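Local coordinates for protein galactose mutarotase related enzyme (Lactobacillus casei, PDB 3Q1N) that probably binds a sugar and acts as an isomerase of the aldose 1-epimerase (galactose mutarotase) family, at residues 148-151 with 155-158; 144-149 with 218-223. All blocks are in the same frame, centred on the assembly; numbering follows the deposited sequence. Where two conformers were deposited one is given.

Contact 1 (148-151 with 155-158); sequences VGLK and SFDD. With EDO (1,2-ethanediol), chain L.
Two backbone hydrogen bonds tie L150 to F156 as a single beta bridge inside one loop: N of K151 gives its hydrogen to O of S155 at 2.8 Å, almost straight at 169°, and N of D157 reaches O of G149 at 3.0 Å with a more bent geometry. On the F156 ring side of the bridge the packing is close and apolar. Methyl CD2 of L150 lies 3.7 Å from CD1 of the F156 ring, the two side chains running alongside each other and pointing the same way, while CG2 of V148 comes obliquely to the same ring atom at 3.8 Å. Branched aliphatic residues suit this place because their methyls fit against a ring carbon without leaving polar atoms to satisfy.

The other side is open and polar. K151, long and extended beyond CG, passes S155 and carries NZ to OD1 of D158, a salt bridge of 3.0 Å met on the syn side but 32° out of the carboxylate plane. In one of two S155 conformers, OG shares a water with NZ and hydrogen-bonds to D153. Aspartate suits both acidic positions by offering two oxygens: OD2 of D158 bonds H224, and OD2 of D157 bonds H225 and an ethanediol. An alanine in place of D158 removes the carboxylate, and would probably set the K151 ammonium end freer to turn and leave H224 without that acceptor. The loop joins strand 136-147 to strand 160-164; its apolar side rests on I252 of strand 251-258, and H200, at the start of helix 200-203, stacks on F156.

Contact 2 (144-149 with 218-223); sequences PAFNVG and ATLASP. With EDO (1,2-ethanediol), chain I; NO3 (nitrate ion), chain F.
L220 reaches across to F146 and V148 with one methyl: CD2 lies 3.9 Å from CB of F146 and 4.2 Å from CG1 of V148. With CG anti to the backbone N (chi1 172°), the leucine stretches out from its strand to span backbones whose nearest CA atoms, those of V148 and A221, are still 8.7 Å apart. CD2 comes to the F146 ring obliquely. An ethanediol fills in beside this methyl, its C2 3.7 Å from CD2 of L220, and its O2 donates to the carbonyl O of N147 at 2.9 Å; Y31 also bonds this molecule.

Farther out, F146 is hydrogen-bonded through its backbone to I252 of strand 251-258, and both F146 and L220 touch I229 of strand 229-232; L220 also touches V254. Away from this packing, T219 bonds T230 and a nitrate, which like the ethanediol is probably from the crystallisation liquor.

No hydrogen bond joins 144-149 to 218-223, and they bury only 103 Å² together. The two strands therefore meet by side-chain packing between sheets, where leucine, phenylalanine and valine suit a buried setting because they touch through carbon alone, consistent with the beta-sandwich of galactose mutarotase-like proteins.

Overall arrangement
Contacts 1 and 2 are centred about 10 Å apart on the same side of the chain's centre, and share V148 and G149, where strand 136-147 gives way to the loop of contact 1. Along the chain, 144-149 runs into 148-151, the loop folds back through 155-158 towards strand 160-164, and 218-223 follows some 60 residues later. Strand 160-164 pairs with strand 217-221, whereas 136-147 belongs to a different antiparallel sheet, making this loop a passage between sheets. S222 OG probably bonds D157 O, joining the contacts directly. A loop with one apolar and one polar, more exposed side thus follows an apolar interior in this mutarotase-like fold.

Contact 1 (148-151 with 155-158)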
loop_
_atom_site.group_PDB
_atom_site.type_symbol
_atom_site.label_atom_id
_atom_site.label_comp_id
_atom_site.label_asym_id
_atom_site.label_seq_id
_atom_site.Cartn_x
_atom_site.Cartn_y
_atom_site.Cartn_z
ATOM N N VAL A 148 -2.169 -12.459 10.888
ATOM C CA VAL A 148 -2.827 -12.252 12.189
ATOM C C VAL A 148 -3.415 -13.545 12.726
ATOM O O VAL A 148 -3.740 -14.441 11.969
ATOM C CB VAL A 148 -3.947 -11.159 12.128
ATOM C CG1 VAL A 148 -3.345 -9.800 11.705
ATOM C CG2 VAL A 148 -5.087 -11.577 11.181
ATOM N N GLY A 149 -3.503 -13.634 14.054
ATOM C CA GLY A 149 -4.145 -14.751 14.690
ATOM C C GLY A 149 -5.658 -14.662 14.636
ATOM O O GLY A 149 -6.252 -13.592 14.690
ATOM N N LEU A 150 -6.268 -15.839 14.547
ATOM C CA LEU A 150 -7.694 -15.973 14.540
ATOM C C LEU A 150 -8.239 -16.746 15.761
ATOM O O LEU A 150 -7.567 -17.614 16.345
ATOM C CB LEU A 150 -8.117 -16.687 13.278
ATOM C CG LEU A 150 -7.754 -16.096 11.919
ATOM C CD1 LEU A 150 -8.433 -16.962 10.850
ATOM C CD2 LEU A 150 -8.144 -14.626 11.841
ATOM N N LYS A 151 -9.466 -16.406 16.136
ATOM C CA LYS A 151 -10.188 -17.113 17.194
ATOM C C LYS A 151 -10.662 -18.471 16.713
ATOM O O LYS A 151 -10.568 -18.770 15.504
ATOM C CB LYS A 151 -11.395 -16.304 17.685
ATOM C CG LYS A 151 -11.051 -14.938 18.209
ATOM C CD LYS A 151 -12.188 -14.292 18.981
ATOM C CE LYS A 151 -11.824 -12.884 19.406
ATOM N NZ LYS A 151 -12.922 -12.260 20.194
ATOM N N SER A 155 -12.804 -15.598 13.555
ATOM C CA SER A 155 -12.798 -14.146 13.672
ATOM C C SER A 155 -11.396 -13.656 14.017
ATOM O O SER A 155 -10.569 -14.407 14.569
ATOM C CB SER A 155 -13.793 -13.674 14.734
ATOM O OG SER A 155 -13.474 -14.215 15.991
ATOM N N PHE A 156 -11.114 -12.388 13.691
ATOM C CA PHE A 156 -9.810 -11.831 14.039
ATOM C C PHE A 156 -9.674 -11.839 15.572
ATOM O O PHE A 156 -10.622 -11.531 16.300
ATOM C CB PHE A 156 -9.606 -10.420 13.492
ATOM C CG PHE A 156 -9.700 -10.320 12.003
ATOM C CD1 PHE A 156 -8.841 -11.056 11.189
ATOM C CD2 PHE A 156 -10.635 -9.488 11.427
ATOM C CE1 PHE A 156 -8.915 -10.963 9.808
ATOM C CE2 PHE A 156 -10.741 -9.399 10.022
ATOM C CZ PHE A 156 -9.867 -10.131 9.226
ATOM N N ASP A 157 -8.498 -12.202 16.082
ATOM C CA ASP A 157 -8.352 -12.373 17.546
ATOM C C ASP A 157 -7.997 -11.084 18.287
ATOM O O ASP A 157 -6.863 -10.921 18.776
ATOM C CB ASP A 157 -7.315 -13.454 17.845
ATOM C CG ASP A 157 -7.260 -13.850 19.313
ATOM O OD1 ASP A 157 -8.238 -13.563 20.055
ATOM O OD2 ASP A 157 -6.246 -14.492 19.724
ATOM N N ASP A 158 -8.978 -10.191 18.378
ATOM C CA ASP A 158 -8.864 -8.937 19.125
ATOM C C ASP A 158 -7.706 -8.035 18.652
ATOM O O ASP A 158 -6.921 -7.544 19.448
ATOM C CB ASP A 158 -8.792 -9.231 20.628
ATOM C CG ASP A 158 -10.015 -9.990 21.127
ATOM O OD1 ASP A 158 -11.107 -9.845 20.497
ATOM O OD2 ASP A 158 -9.869 -10.711 22.137
HETATM C C1 EDO L . -5.528 -17.474 18.415
HETATM O O1 EDO L . -4.822 -17.219 19.654
HETATM C C2 EDO L . -4.655 -17.646 17.154
HETATM O O2 EDO L . -3.668 -18.705 17.241
HETATM O O HOH W 1 -14.759 -12.210 17.729
#

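Contact 2 (144-149 with 218-223)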
loop_
_atom_site.group_PDB
_atom_site.type_symbol
_atom_site.label_atom_id
_atom_site.label_comp_id
_atom_site.label_asym_id
_atom_site.label_seq_id
_atom_site.Cartn_x
_atom_site.Cartn_y
_atom_site.Cartn_z
ATOM N N PRO A 144 0.833 -4.115 1.756
ATOM C CA PRO A 144 1.280 -5.328 2.465
ATOM C C PRO A 144 0.150 -5.972 3.243
ATOM O O PRO A 144 -0.589 -5.283 3.924
ATOM C CB PRO A 144 2.325 -4.787 3.431
ATOM C CG PRO A 144 1.961 -3.374 3.650
ATOM C CD PRO A 144 1.496 -2.921 2.302
ATOM N N ALA A 145 0.070 -7.284 3.178
ATOM C CA ALA A 145 -0.859 -8.069 3.996
ATOM C C ALA A 145 -0.024 -8.722 5.102
ATOM O O ALA A 145 0.998 -9.344 4.843
ATOM C CB ALA A 145 -1.508 -9.131 3.169
ATOM N N PHE A 146 -0.466 -8.535 6.329
ATOM C CA PHE A 146 0.200 -9.027 7.521
ATOM C C PHE A 146 -0.544 -10.179 8.146
ATOM O O PHE A 146 -1.770 -10.129 8.326
ATOM C CB PHE A 146 0.300 -7.916 8.552
ATOM C CG PHE A 146 1.174 -6.775 8.100
ATOM C CD1 PHE A 146 2.551 -6.946 8.013
ATOM C CD2 PHE A 146 0.617 -5.587 7.678
ATOM C CE1 PHE A 146 3.374 -5.917 7.584
ATOM C CE2 PHE A 146 1.432 -4.552 7.221
ATOM C CZ PHE A 146 2.800 -4.709 7.171
ATOM N N ASN A 147 0.199 -11.212 8.488
ATOM C CA ASN A 147 -0.408 -12.366 9.194
ATOM C C ASN A 147 -0.985 -11.912 10.549
ATOM O O ASN A 147 -0.366 -11.078 11.242
ATOM C CB ASN A 147 0.619 -13.453 9.401
ATOM C CG ASN A 147 1.080 -14.041 8.096
ATOM O OD1 ASN A 147 0.253 -14.505 7.314
ATOM N ND2 ASN A 147 2.387 -13.977 7.822
ATOM N N VAL A 148 -2.169 -12.459 10.888
ATOM C CA VAL A 148 -2.827 -12.252 12.189
ATOM C C VAL A 148 -3.415 -13.545 12.726
ATOM O O VAL A 148 -3.740 -14.441 11.969
ATOM C CB VAL A 148 -3.947 -11.159 12.128
ATOM C CG1 VAL A 148 -3.345 -9.800 11.705
ATOM C CG2 VAL A 148 -5.087 -11.577 11.181
ATOM N N GLY A 149 -3.503 -13.634 14.054
ATOM C CA GLY A 149 -4.145 -14.751 14.690
ATOM C C GLY A 149 -5.658 -14.662 14.636
ATOM O O GLY A 149 -6.252 -13.592 14.690
ATOM N N ALA A 218 1.024 3.970 13.000
ATOM C CA ALA A 218 -0.171 3.126 13.062
ATOM C C ALA A 218 0.295 1.700 13.420
ATOM O O ALA A 218 1.122 1.100 12.710
ATOM C CB ALA A 218 -0.906 3.140 11.733
ATOM N N THR A 219 -0.194 1.211 14.560
ATOM C CA THR A 219 0.181 -0.092 15.110
ATOM C C THR A 219 -0.938 -1.107 14.954
ATOM O O THR A 219 -2.058 -0.838 15.372
ATOM C CB THR A 219 0.589 0.025 16.598
ATOM O OG1 THR A 219 1.767 0.835 16.687
ATOM C CG2 THR A 219 0.852 -1.315 17.219
ATOM N N LEU A 220 -0.594 -2.265 14.381
ATOM C CA LEU A 220 -1.488 -3.434 14.228
ATOM C C LEU A 220 -1.049 -4.424 15.313
ATOM O O LEU A 220 0.088 -4.920 15.299
ATOM C CB LEU A 220 -1.365 -4.041 12.831
ATOM C CG LEU A 220 -2.094 -5.364 12.616
ATOM C CD1 LEU A 220 -3.620 -5.220 12.696
ATOM C CD2 LEU A 220 -1.650 -5.967 11.265
ATOM N N ALA A 221 -1.932 -4.660 16.277
ATOM C CA ALA A 221 -1.593 -5.466 17.436
ATOM C C ALA A 221 -2.832 -6.091 18.080
ATOM O O ALA A 221 -3.934 -5.535 17.995
ATOM C CB ALA A 221 -0.892 -4.604 18.478
ATOM N N SER A 222 -2.595 -7.175 18.798
ATOM C CA SER A 222 -3.578 -7.840 19.656
ATOM C C SER A 222 -2.917 -8.143 20.994
ATOM O O SER A 222 -1.761 -8.551 21.011
ATOM C CB SER A 222 -4.020 -9.163 19.024
ATOM O OG SER A 222 -4.650 -10.011 19.972
ATOM N N PRO A 223 -3.647 -7.941 22.093
ATOM C CA PRO A 223 -3.076 -8.277 23.398
ATOM C C PRO A 223 -2.789 -9.773 23.557
ATOM O O PRO A 223 -2.060 -10.149 24.478
ATOM C CB PRO A 223 -4.161 -7.842 24.378
ATOM C CG PRO A 223 -5.433 -7.859 23.600
ATOM C CD PRO A 223 -5.027 -7.452 22.214
HETATM C C1 EDO I . 2.038 -8.859 12.036
HETATM O O1 EDO I . 2.715 -9.808 12.861
HETATM C C2 EDO I . 0.968 -8.134 12.836
HETATM O O2 EDO I . -0.011 -9.070 13.312
HETATM N N NO3 F . 0.692 3.847 17.864
HETATM O O1 NO3 F . 1.667 3.527 16.936
HETATM O O2 NO3 F . -0.046 5.022 17.733
HETATM O O3 NO3 F . 0.446 3.001 18.950
#